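Local coordinates for Lin2722 protein (Listeria innocua, PDB 3DS8), which is of unknown function but has an alpha/beta-hydrolase fold and is possibly a serine hydrolase with a catalytic triad, at residues T40-G45 against F66-A71; L124-A129 against D171-A176; P133-D138 against P156-F161. All blocks are in the same frame, centred on the assembly; numbering follows the deposited sequence.

Contact 1. Residues T40-G45 against F66-A71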
loop_
_atom_site.group_PDB
_atom_site.type_symbol
_atom_site.label_atom_id
_atom_site.label_comp_id
_atom_site.label_asym_id
_atom_site.label_seq_id
_atom_site.Cartn_x
_atom_site.Cartn_y
_atom_site.Cartn_z
ATOM N N THR A 40 12.621 6.605 -9.754
ATOM C CA THR A 40 12.158 5.559 -10.625
ATOM C C THR A 40 13.225 4.472 -10.740
ATOM O O THR A 40 14.423 4.735 -10.554
ATOM C CB THR A 40 11.825 6.157 -11.988
ATOM O OG1 THR A 40 12.958 6.853 -12.479
ATOM C CG2 THR A 40 10.653 7.198 -11.890
ATOM N N VAL A 41 12.796 3.260 -11.050
ATOM C CA VAL A 41 13.722 2.109 -11.138
ATOM C C VAL A 41 13.372 1.311 -12.385
ATOM O O VAL A 41 12.220 1.283 -12.837
ATOM C CB VAL A 41 13.726 1.221 -9.836
ATOM C CG1 VAL A 41 12.315 0.589 -9.562
ATOM C CG2 VAL A 41 14.800 0.064 -9.902
ATOM N N ASN A 42 14.408 0.713 -12.960
ATOM C CA ASN A 42 14.316 -0.096 -14.152
ATOM C C ASN A 42 15.131 -1.350 -13.841
ATOM O O ASN A 42 16.319 -1.256 -13.504
ATOM C CB ASN A 42 14.937 0.686 -15.297
ATOM C CG ASN A 42 14.846 0.005 -16.632
ATOM O OD1 ASN A 42 14.619 -1.210 -16.760
ATOM N ND2 ASN A 42 15.074 0.792 -17.661
ATOM N N SER A 43 14.507 -2.500 -14.017
ATOM C CA SER A 43 15.163 -3.794 -13.834
ATOM C C SER A 43 16.382 -3.989 -14.731
ATOM O O SER A 43 17.152 -4.917 -14.487
ATOM C CB SER A 43 14.175 -4.934 -14.113
ATOM O OG SER A 43 13.893 -5.032 -15.499
ATOM N N GLU A 44 16.531 -3.161 -15.777
ATOM C CA GLU A 44 17.704 -3.168 -16.666
ATOM C C GLU A 44 18.943 -2.775 -15.880
ATOM O O GLU A 44 20.066 -3.146 -16.261
ATOM C CB GLU A 44 17.569 -2.152 -17.819
ATOM C CG GLU A 44 16.517 -2.462 -18.897
ATOM C CD GLU A 44 16.221 -1.235 -19.787
ATOM O OE1 GLU A 44 17.185 -0.511 -20.177
ATOM O OE2 GLU A 44 15.016 -0.981 -20.062
ATOM N N GLY A 45 18.731 -1.985 -14.828
ATOM C CA GLY A 45 19.762 -1.628 -13.880
ATOM C C GLY A 45 19.960 -0.129 -13.637
ATOM O O GLY A 45 21.113 0.264 -13.441
ATOM N N PHE A 66 7.901 2.449 -11.345
ATOM C CA PHE A 66 8.553 1.305 -11.991
ATOM C C PHE A 66 8.460 1.422 -13.508
ATOM O O PHE A 66 7.353 1.416 -14.067
ATOM C CB PHE A 66 7.852 0.020 -11.575
ATOM C CG PHE A 66 7.986 -0.315 -10.126
ATOM C CD1 PHE A 66 9.151 -0.867 -9.652
ATOM C CD2 PHE A 66 6.954 -0.068 -9.230
ATOM C CE1 PHE A 66 9.294 -1.197 -8.300
ATOM C CE2 PHE A 66 7.103 -0.337 -7.880
ATOM C CZ PHE A 66 8.278 -0.950 -7.419
ATOM N N GLU A 67 9.598 1.481 -14.206
ATOM C CA GLU A 67 9.550 1.524 -15.681
ATOM C C GLU A 67 8.847 0.269 -16.243
ATOM O O GLU A 67 8.119 0.338 -17.247
ATOM C CB GLU A 67 10.944 1.580 -16.295
ATOM C CG GLU A 67 10.862 1.665 -17.829
ATOM C CD GLU A 67 12.014 2.408 -18.522
ATOM O OE1 GLU A 67 13.073 2.669 -17.902
ATOM O OE2 GLU A 67 11.829 2.738 -19.721
ATOM N N GLN A 68 9.090 -0.858 -15.596
ATOM C CA GLN A 68 8.429 -2.116 -15.932
ATOM C C GLN A 68 7.117 -2.158 -15.164
ATOM O O GLN A 68 6.999 -2.811 -14.126
ATOM C CB GLN A 68 9.324 -3.318 -15.624
ATOM C CG GLN A 68 10.464 -3.461 -16.648
ATOM C CD GLN A 68 11.709 -2.739 -16.264
ATOM O OE1 GLN A 68 12.068 -2.703 -15.086
ATOM N NE2 GLN A 68 12.426 -2.201 -17.260
ATOM N N ASN A 69 6.143 -1.431 -15.697
ATOM C CA ASN A 69 4.936 -1.045 -14.938
ATOM C C ASN A 69 3.799 -2.059 -15.040
ATOM O O ASN A 69 2.690 -1.823 -14.550
ATOM C CB ASN A 69 4.517 0.399 -15.292
ATOM C CG ASN A 69 3.885 0.531 -16.684
ATOM O OD1 ASN A 69 4.025 -0.340 -17.514
ATOM N ND2 ASN A 69 3.262 1.685 -16.957
ATOM N N GLN A 70 4.082 -3.220 -15.635
ATOM C CA GLN A 70 3.119 -4.353 -15.633
ATOM C C GLN A 70 3.736 -5.617 -15.047
ATOM O O GLN A 70 3.152 -6.695 -15.137
ATOM C CB GLN A 70 2.577 -4.655 -17.031
ATOM C CG GLN A 70 1.968 -3.491 -17.697
ATOM C CD GLN A 70 0.524 -3.277 -17.377
ATOM O OE1 GLN A 70 -0.046 -3.924 -16.505
ATOM N NE2 GLN A 70 -0.102 -2.333 -18.110
ATOM N N ALA A 71 4.873 -5.483 -14.367
ATOM C CA ALA A 71 5.510 -6.645 -13.748
ATOM C C ALA A 71 4.822 -7.111 -12.474
ATOM O O ALA A 71 3.957 -6.427 -11.891
ATOM C CB ALA A 71 7.044 -6.325 -13.469
HETATM O O HOH W 1 10.723 -1.359 -13.020
#

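Contact 2. Residues L124-A129 against D171-A176. With SO4 (sulfate ion), chain F.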
loop_
_atom_site.group_PDB
_atom_site.type_symbol
_atom_site.label_atom_id
_atom_site.label_comp_id
_atom_site.label_asym_id
_atom_site.label_seq_id
_atom_site.Cartn_x
_atom_site.Cartn_y
_atom_site.Cartn_z
ATOM N N LEU A 124 9.125 -0.473 6.935
ATOM C CA LEU A 124 7.763 0.020 6.637
ATOM C C LEU A 124 6.990 0.102 7.952
ATOM O O LEU A 124 7.007 -0.818 8.755
ATOM C CB LEU A 124 7.043 -0.918 5.674
ATOM C CG LEU A 124 5.798 -0.459 4.977
ATOM C CD1 LEU A 124 6.026 0.811 4.143
ATOM C CD2 LEU A 124 5.306 -1.644 4.084
ATOM N N ARG A 125 6.375 1.240 8.187
ATOM C CA ARG A 125 5.607 1.495 9.375
ATOM C C ARG A 125 4.100 1.430 9.048
ATOM O O ARG A 125 3.418 0.493 9.446
ATOM C CB ARG A 125 6.001 2.833 9.986
ATOM C CG ARG A 125 5.234 3.154 11.276
ATOM C CD ARG A 125 5.493 4.544 11.799
ATOM N NE ARG A 125 4.987 5.598 10.931
ATOM C CZ ARG A 125 4.795 6.849 11.337
ATOM N NH1 ARG A 125 5.073 7.204 12.595
ATOM N NH2 ARG A 125 4.312 7.735 10.507
ATOM N N LYS A 126 3.590 2.415 8.327
ATOM C CA LYS A 126 2.178 2.399 7.891
ATOM C C LYS A 126 2.127 1.936 6.449
ATOM O O LYS A 126 2.936 2.381 5.632
ATOM C CB LYS A 126 1.566 3.764 7.989
ATOM C CG LYS A 126 1.468 4.278 9.436
ATOM C CD LYS A 126 1.069 5.712 9.454
ATOM C CE LYS A 126 0.996 6.278 10.818
ATOM N NZ LYS A 126 -0.208 5.927 11.593
ATOM N N LEU A 127 1.188 1.067 6.135
ATOM C CA LEU A 127 1.001 0.489 4.807
ATOM C C LEU A 127 -0.466 0.668 4.441
ATOM O O LEU A 127 -1.338 0.105 5.094
ATOM C CB LEU A 127 1.327 -1.003 4.793
ATOM C CG LEU A 127 1.458 -1.762 3.472
ATOM C CD1 LEU A 127 1.993 -3.204 3.783
ATOM C CD2 LEU A 127 0.145 -1.765 2.666
ATOM N N VAL A 128 -0.733 1.487 3.432
ATOM C CA VAL A 128 -2.071 1.655 2.871
ATOM C C VAL A 128 -2.160 0.986 1.502
ATOM O O VAL A 128 -1.358 1.248 0.574
ATOM C CB VAL A 128 -2.468 3.156 2.746
ATOM C CG1 VAL A 128 -3.906 3.303 2.175
ATOM C CG2 VAL A 128 -2.358 3.895 4.085
ATOM N N ALA A 129 -3.084 0.018 1.402
ATOM C CA ALA A 129 -3.296 -0.738 0.159
ATOM C C ALA A 129 -4.686 -0.406 -0.390
ATOM O O ALA A 129 -5.665 -0.603 0.313
ATOM C CB ALA A 129 -3.161 -2.262 0.434
ATOM N N ASP A 171 5.405 -3.522 14.666
ATOM C CA ASP A 171 4.869 -2.152 14.674
ATOM C C ASP A 171 4.125 -1.751 13.398
ATOM O O ASP A 171 3.651 -0.610 13.287
ATOM C CB ASP A 171 5.988 -1.154 14.962
ATOM C CG ASP A 171 6.624 -1.396 16.308
ATOM O OD1 ASP A 171 5.877 -1.606 17.282
ATOM O OD2 ASP A 171 7.863 -1.420 16.379
ATOM N N LEU A 172 4.018 -2.674 12.450
ATOM C CA LEU A 172 3.346 -2.394 11.165
ATOM C C LEU A 172 1.882 -1.996 11.413
ATOM O O LEU A 172 1.205 -2.573 12.252
ATOM C CB LEU A 172 3.395 -3.572 10.222
ATOM C CG LEU A 172 2.981 -3.319 8.749
ATOM C CD1 LEU A 172 4.014 -2.494 8.036
ATOM C CD2 LEU A 172 2.668 -4.611 7.973
ATOM N N GLU A 173 1.401 -1.028 10.651
ATOM C CA GLU A 173 -0.008 -0.601 10.737
ATOM C C GLU A 173 -0.549 -0.621 9.308
ATOM O O GLU A 173 0.032 -0.026 8.416
ATOM C CB GLU A 173 -0.120 0.813 11.333
ATOM C CG GLU A 173 0.424 0.917 12.740
ATOM C CD GLU A 173 0.355 2.308 13.336
ATOM O OE1 GLU A 173 0.064 3.233 12.566
ATOM O OE2 GLU A 173 0.510 2.464 14.596
ATOM N N VAL A 174 -1.636 -1.340 9.109
ATOM C CA VAL A 174 -2.134 -1.643 7.772
ATOM C C VAL A 174 -3.541 -1.134 7.612
ATOM O O VAL A 174 -4.400 -1.389 8.472
ATOM C CB VAL A 174 -2.065 -3.165 7.470
ATOM C CG1 VAL A 174 -2.711 -3.455 6.137
ATOM C CG2 VAL A 174 -0.639 -3.666 7.501
ATOM N N LEU A 175 -3.787 -0.415 6.519
ATOM C CA LEU A 175 -5.122 0.020 6.140
ATOM C C LEU A 175 -5.412 -0.557 4.770
ATOM O O LEU A 175 -4.654 -0.325 3.793
ATOM C CB LEU A 175 -5.216 1.564 6.061
ATOM C CG LEU A 175 -6.475 2.136 5.416
ATOM C CD1 LEU A 175 -7.709 1.739 6.214
ATOM C CD2 LEU A 175 -6.310 3.716 5.291
ATOM N N ALA A 176 -6.479 -1.363 4.681
ATOM C CA ALA A 176 -6.918 -1.940 3.428
ATOM C C ALA A 176 -8.205 -1.251 2.991
ATOM O O ALA A 176 -9.260 -1.325 3.656
ATOM C CB ALA A 176 -7.168 -3.470 3.555
HETATM S S SO4 F . 1.913 5.306 15.035
HETATM O O1 SO4 F . 2.837 5.739 16.098
HETATM O O2 SO4 F . 0.798 4.599 15.735
HETATM O O3 SO4 F . 1.433 6.462 14.241
HETATM O O4 SO4 F . 2.635 4.485 14.028
#

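Contact 3. Residues P133-D138 against P156-F161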
loop_
_atom_site.group_PDB
_atom_site.type_symbol
_atom_site.label_atom_id
_atom_site.label_comp_id
_atom_site.label_asym_id
_atom_site.label_seq_id
_atom_site.Cartn_x
_atom_site.Cartn_y
_atom_site.Cartn_z
ATOM N N PRO A 133 -5.238 -6.633 -5.083
ATOM C CA PRO A 133 -5.821 -7.978 -5.161
ATOM C C PRO A 133 -4.965 -9.029 -4.436
ATOM O O PRO A 133 -4.246 -9.839 -5.050
ATOM C CB PRO A 133 -5.908 -8.195 -6.666
ATOM C CG PRO A 133 -4.750 -7.424 -7.211
ATOM C CD PRO A 133 -4.565 -6.260 -6.347
ATOM N N PHE A 134 -5.055 -9.031 -3.111
ATOM C CA PHE A 134 -4.332 -9.993 -2.286
ATOM C C PHE A 134 -4.565 -11.453 -2.653
ATOM O O PHE A 134 -3.647 -12.247 -2.587
ATOM C CB PHE A 134 -4.587 -9.755 -0.792
ATOM C CG PHE A 134 -4.121 -8.404 -0.325
ATOM C CD1 PHE A 134 -2.779 -8.194 -0.038
ATOM C CD2 PHE A 134 -5.031 -7.387 -0.112
ATOM C CE1 PHE A 134 -2.336 -6.964 0.345
ATOM C CE2 PHE A 134 -4.590 -6.137 0.234
ATOM C CZ PHE A 134 -3.218 -5.962 0.530
ATOM N N ASN A 135 -5.781 -11.785 -3.081
ATOM C CA ASN A 135 -6.095 -13.104 -3.592
ATOM C C ASN A 135 -6.505 -13.067 -5.083
ATOM O O ASN A 135 -7.376 -13.809 -5.517
ATOM C CB ASN A 135 -7.212 -13.714 -2.754
ATOM C CG ASN A 135 -7.340 -15.223 -2.963
ATOM O OD1 ASN A 135 -6.324 -15.930 -3.045
ATOM N ND2 ASN A 135 -8.578 -15.726 -2.989
ATOM N N ASP A 136 -5.815 -12.230 -5.856
ATOM C CA ASP A 136 -5.976 -12.125 -7.294
ATOM C C ASP A 136 -7.425 -11.780 -7.719
ATOM O O ASP A 136 -8.156 -11.105 -6.957
ATOM C CB ASP A 136 -5.362 -13.356 -8.013
ATOM C CG ASP A 136 -3.859 -13.545 -7.698
ATOM O OD1 ASP A 136 -3.156 -12.555 -7.470
ATOM O OD2 ASP A 136 -3.389 -14.681 -7.784
ATOM N N LEU A 137 -7.835 -12.153 -8.927
ATOM C CA LEU A 137 -9.032 -11.582 -9.519
ATOM C C LEU A 137 -10.225 -12.530 -9.688
ATOM O O LEU A 137 -11.273 -12.116 -10.108
ATOM C CB LEU A 137 -8.699 -10.977 -10.892
ATOM C CG LEU A 137 -7.509 -10.033 -10.947
ATOM C CD1 LEU A 137 -7.402 -9.449 -12.337
ATOM C CD2 LEU A 137 -7.654 -8.879 -9.910
ATOM N N ASP A 138 -10.039 -13.813 -9.471
ATOM C CA ASP A 138 -11.092 -14.784 -9.775
ATOM C C ASP A 138 -12.240 -14.716 -8.767
ATOM O O ASP A 138 -12.043 -14.989 -7.611
ATOM C CB ASP A 138 -10.504 -16.189 -9.814
ATOM C CG ASP A 138 -11.398 -17.187 -10.502
ATOM O OD1 ASP A 138 -12.643 -17.062 -10.466
ATOM O OD2 ASP A 138 -10.816 -18.111 -11.130
ATOM N N PRO A 156 -1.601 -19.012 -4.784
ATOM C CA PRO A 156 -0.203 -19.056 -4.374
ATOM C C PRO A 156 0.301 -17.767 -3.729
ATOM O O PRO A 156 1.068 -17.821 -2.763
ATOM C CB PRO A 156 0.536 -19.364 -5.682
ATOM C CG PRO A 156 -0.445 -20.191 -6.456
ATOM C CD PRO A 156 -1.772 -19.546 -6.157
ATOM N N GLN A 157 -0.144 -16.615 -4.224
ATOM C CA GLN A 157 0.249 -15.362 -3.602
ATOM C C GLN A 157 -0.269 -15.276 -2.159
ATOM O O GLN A 157 0.491 -14.942 -1.235
ATOM C CB GLN A 157 -0.253 -14.177 -4.444
ATOM C CG GLN A 157 -0.019 -12.822 -3.813
ATOM C CD GLN A 157 -0.473 -11.709 -4.742
ATOM O OE1 GLN A 157 0.240 -11.324 -5.671
ATOM N NE2 GLN A 157 -1.700 -11.240 -4.537
HETATM N N MSE A 158 -1.560 -15.570 -1.963
HETATM C CA MSE A 158 -2.112 -15.604 -0.613
HETATM C C MSE A 158 -1.399 -16.605 0.241
HETATM O O MSE A 158 -1.193 -16.375 1.418
HETATM C CB MSE A 158 -3.598 -15.967 -0.577
HETATM C CG MSE A 158 -4.515 -14.905 -0.788
HETATM SE SE MSE A 158 -4.337 -13.482 0.559
HETATM C CE MSE A 158 -4.998 -14.229 2.260
ATOM N N ASP A 159 -1.052 -17.774 -0.310
ATOM C CA ASP A 159 -0.344 -18.774 0.475
ATOM C C ASP A 159 0.979 -18.189 1.013
ATOM O O ASP A 159 1.368 -18.450 2.150
ATOM C CB ASP A 159 -0.041 -20.044 -0.373
ATOM C CG ASP A 159 -1.291 -20.865 -0.734
ATOM O OD1 ASP A 159 -2.355 -20.751 -0.084
ATOM O OD2 ASP A 159 -1.165 -21.679 -1.682
ATOM N N TYR A 160 1.677 -17.426 0.175
ATOM C CA TYR A 160 2.940 -16.815 0.553
ATOM C C TYR A 160 2.711 -15.817 1.696
ATOM O O TYR A 160 3.420 -15.840 2.688
ATOM C CB TYR A 160 3.574 -16.074 -0.652
ATOM C CG TYR A 160 4.945 -15.485 -0.343
ATOM C CD1 TYR A 160 6.102 -16.163 -0.703
ATOM C CD2 TYR A 160 5.072 -14.246 0.274
ATOM C CE1 TYR A 160 7.351 -15.634 -0.413
ATOM C CE2 TYR A 160 6.298 -13.722 0.566
ATOM C CZ TYR A 160 7.431 -14.414 0.215
ATOM O OH TYR A 160 8.687 -13.907 0.484
ATOM N N PHE A 161 1.736 -14.942 1.515
ATOM C CA PHE A 161 1.426 -13.897 2.523
ATOM C C PHE A 161 1.077 -14.520 3.881
ATOM O O PHE A 161 1.530 -14.055 4.935
ATOM C CB PHE A 161 0.282 -12.988 2.067
ATOM C CG PHE A 161 0.610 -12.075 0.900
ATOM C CD1 PHE A 161 1.896 -11.584 0.680
ATOM C CD2 PHE A 161 -0.394 -11.720 0.029
ATOM C CE1 PHE A 161 2.170 -10.727 -0.380
ATOM C CE2 PHE A 161 -0.158 -10.814 -1.050
ATOM C CZ PHE A 161 1.121 -10.334 -1.264
HETATM O O HOH W 2 -1.083 -16.180 -7.035
HETATM O O HOH W 3 -1.192 -10.311 -8.283
#

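Contact 1. Residues T40-G45 against F66-A71
At the C-terminal ends of two neighbouring parallel strands, 36-42 and 61-66, Val-41 and Phe-66 form the last bridge (CA atoms 5.3 Å apart) before one chain turns back into strand 46-50 and the other leaves the sheet toward helix 73-91. The evidence for the pairing is the bond from Glu-67 N to Val-41 O, 3.0 Å long and straight (173° at the hydrogen). On the side chains, Val-41 CG1 lies 3.5 Å from CD1 of the Phe-66 ring and next to CE1; the two side chains run side by side, and the Phe-66 ring also stacks with Trp-76 and meets Phe-64 edge-to-face.

Beyond the bridge the contact becomes polar and centres on the amide of Gln-68, whose chain bends at chi2 (91°) to bring CD toward Ser-43. Gln-68 OE1 accepts from Ser-43 N at 2.7 Å, more weakly from Ser-43 OG, and also from water 1. That water links the same oxygen to Val-41 O and takes the N-H of Gln-68, the centre of an inverse gamma turn. The other end of the amide, NE2, donates to Asn-42 OD1; the modelled 2.5 Å is very short, and its exact length is doubtful.

Asn-42 OD1 also accepts from Glu-44 N at 2.9 Å, a donor lying well above the carbonyl plane, while Asn-42 ND2 donates to Glu-44 OE2, meeting it from above the carboxylate plane. The Asn-42 and Gln-68 side chains cross nearly perpendicularly, their amide planes 48° apart. Asn-42 OD1 thus serves both its own Asx turn and Gln-68, an Asx turn ending a strand at the C-terminal edge of an alpha/beta-hydrolase sheet.

Contact 2. Residues L124-A129 against D171-A176
Lys-126 to Ala-129 pair in parallel with Glu-173 to Ala-176, the strand axes only 4.7 Å apart and 6° from alignment, and a ladder of four bonds joins them: Glu-173 N to Arg-125 O, Leu-127 N to Glu-173 O, Leu-175 N to Leu-127 O and Ala-129 N to Leu-175 O. Their lengths stay between 2.8 and 2.9 Å. These are central parallel strands of the alpha/beta-hydrolase sheet, with helices on both faces.

On the face of Leu-127 and Val-174, Leu-127 CB approaches Val-174 CG2 at 4.3 Å, and Leu-172 CD1 comes 4.1 Å from Leu-124 CG; helix 103-114 covers Leu-124 and Leu-127. On the opposite face Val-128 CG1 packs alongside Leu-175 CD2 at 4.0 Å, and Phe-238 of helix 229-240 touches both.

That face also carries the charges. Lys-126 and Glu-173 run side by side, both with CG anti to the carbonyl carbon, and Lys-126 bends only at chi4 (-78°), which sets NZ 2.9 Å from Glu-173 OE1 in a salt bridge, nearly along the C-O axis. NZ is further bonded to the backbone oxygens of Phe-238 and Phe-242, and reaches O3 of a sulfate ion, probably from the crystallisation liquor, at 3.2 Å. Arg-125 turns its guanidinium elsewhere, to Asp-97, while Lys-126 CE lies over one of its faces.

Four oxygens around NZ are consistent with a charged lysine, whereas Glu-173 OE2, only 2.4 Å from sulfate O2, suggests a proton shared there in the crystal.

Contact 3. Residues P133-D138 against P156-F161
Gln-157, in the first turn of helix 156-163, reaches across to the type I turn Pro-133 to Asp-136, in the loop after strand 123-130. CG stands anti to the backbone N (chi1 174°) and CD continues extended, which carries the amide over the turn's carbonyls. NE2 donates to Phe-134 O at 2.9 Å, a straight bond at the hydrogen (166°) but with the donor 59° above the carbonyl plane; a weak bond goes to Pro-133 O, which also accepts Asp-136 N within the turn. Two waters complete the link: one donates to Asp-136 OD2 and accepts from the backbone N-H of Gln-157, the other donates to Asp-136 OD1 and Gln-157 OE1.

Met-158, modelled as selenomethionine, comes next. Its doubly bent chain folds against the turn, CG 3.1 Å from Asn-135 OD1 and SE 4.0 Å from Phe-134 CB. Asn-135 keeps its own polar partners, ND2 on Asn-142 OD1 and Asn-153 O, and OD1 on Thr-155 N.

One turn further on, Phe-161 brings CE2 to the edge of the Phe-134 ring, in its plane and 3.8 Å from CD1, the two side chains crossing at about a right angle. Thr-109 of helix 103-114 touches both side chains.

Pro-133 also touches residues of a putative, unconfirmed nucleophile elbow and triad. Amide and water bonds fix the turn to the helix start, with the aromatic and selenium groups packed beside them. The carboxylate of Asp-136, relayed by water to the N-H at the helix start, would probably interact favourably with the helix dipole.

In the fold
Following the chain from its N terminus, contact 1 comes first: residues 40-45 and 66-71 close a loop holding strands 46-50 and 61-66, joining neighbouring strands near one side of the sheet. The chain then passes through helix 73-91, strand 95-101 and helix 103-114 before strand 123-130 opens contact 2, whose loop of 41 residues returns at strand 173-180. Contact 3 is nested inside that loop and ties its first turn to helix 156-163, which precedes strand 173-180. Contacts 2 and 3 meet where Ala-129 CB packs on Phe-134 CZ at 3.7 Å. Contact 1 stays separate, its centre about 24 Å from that of contact 2 on the same sheet.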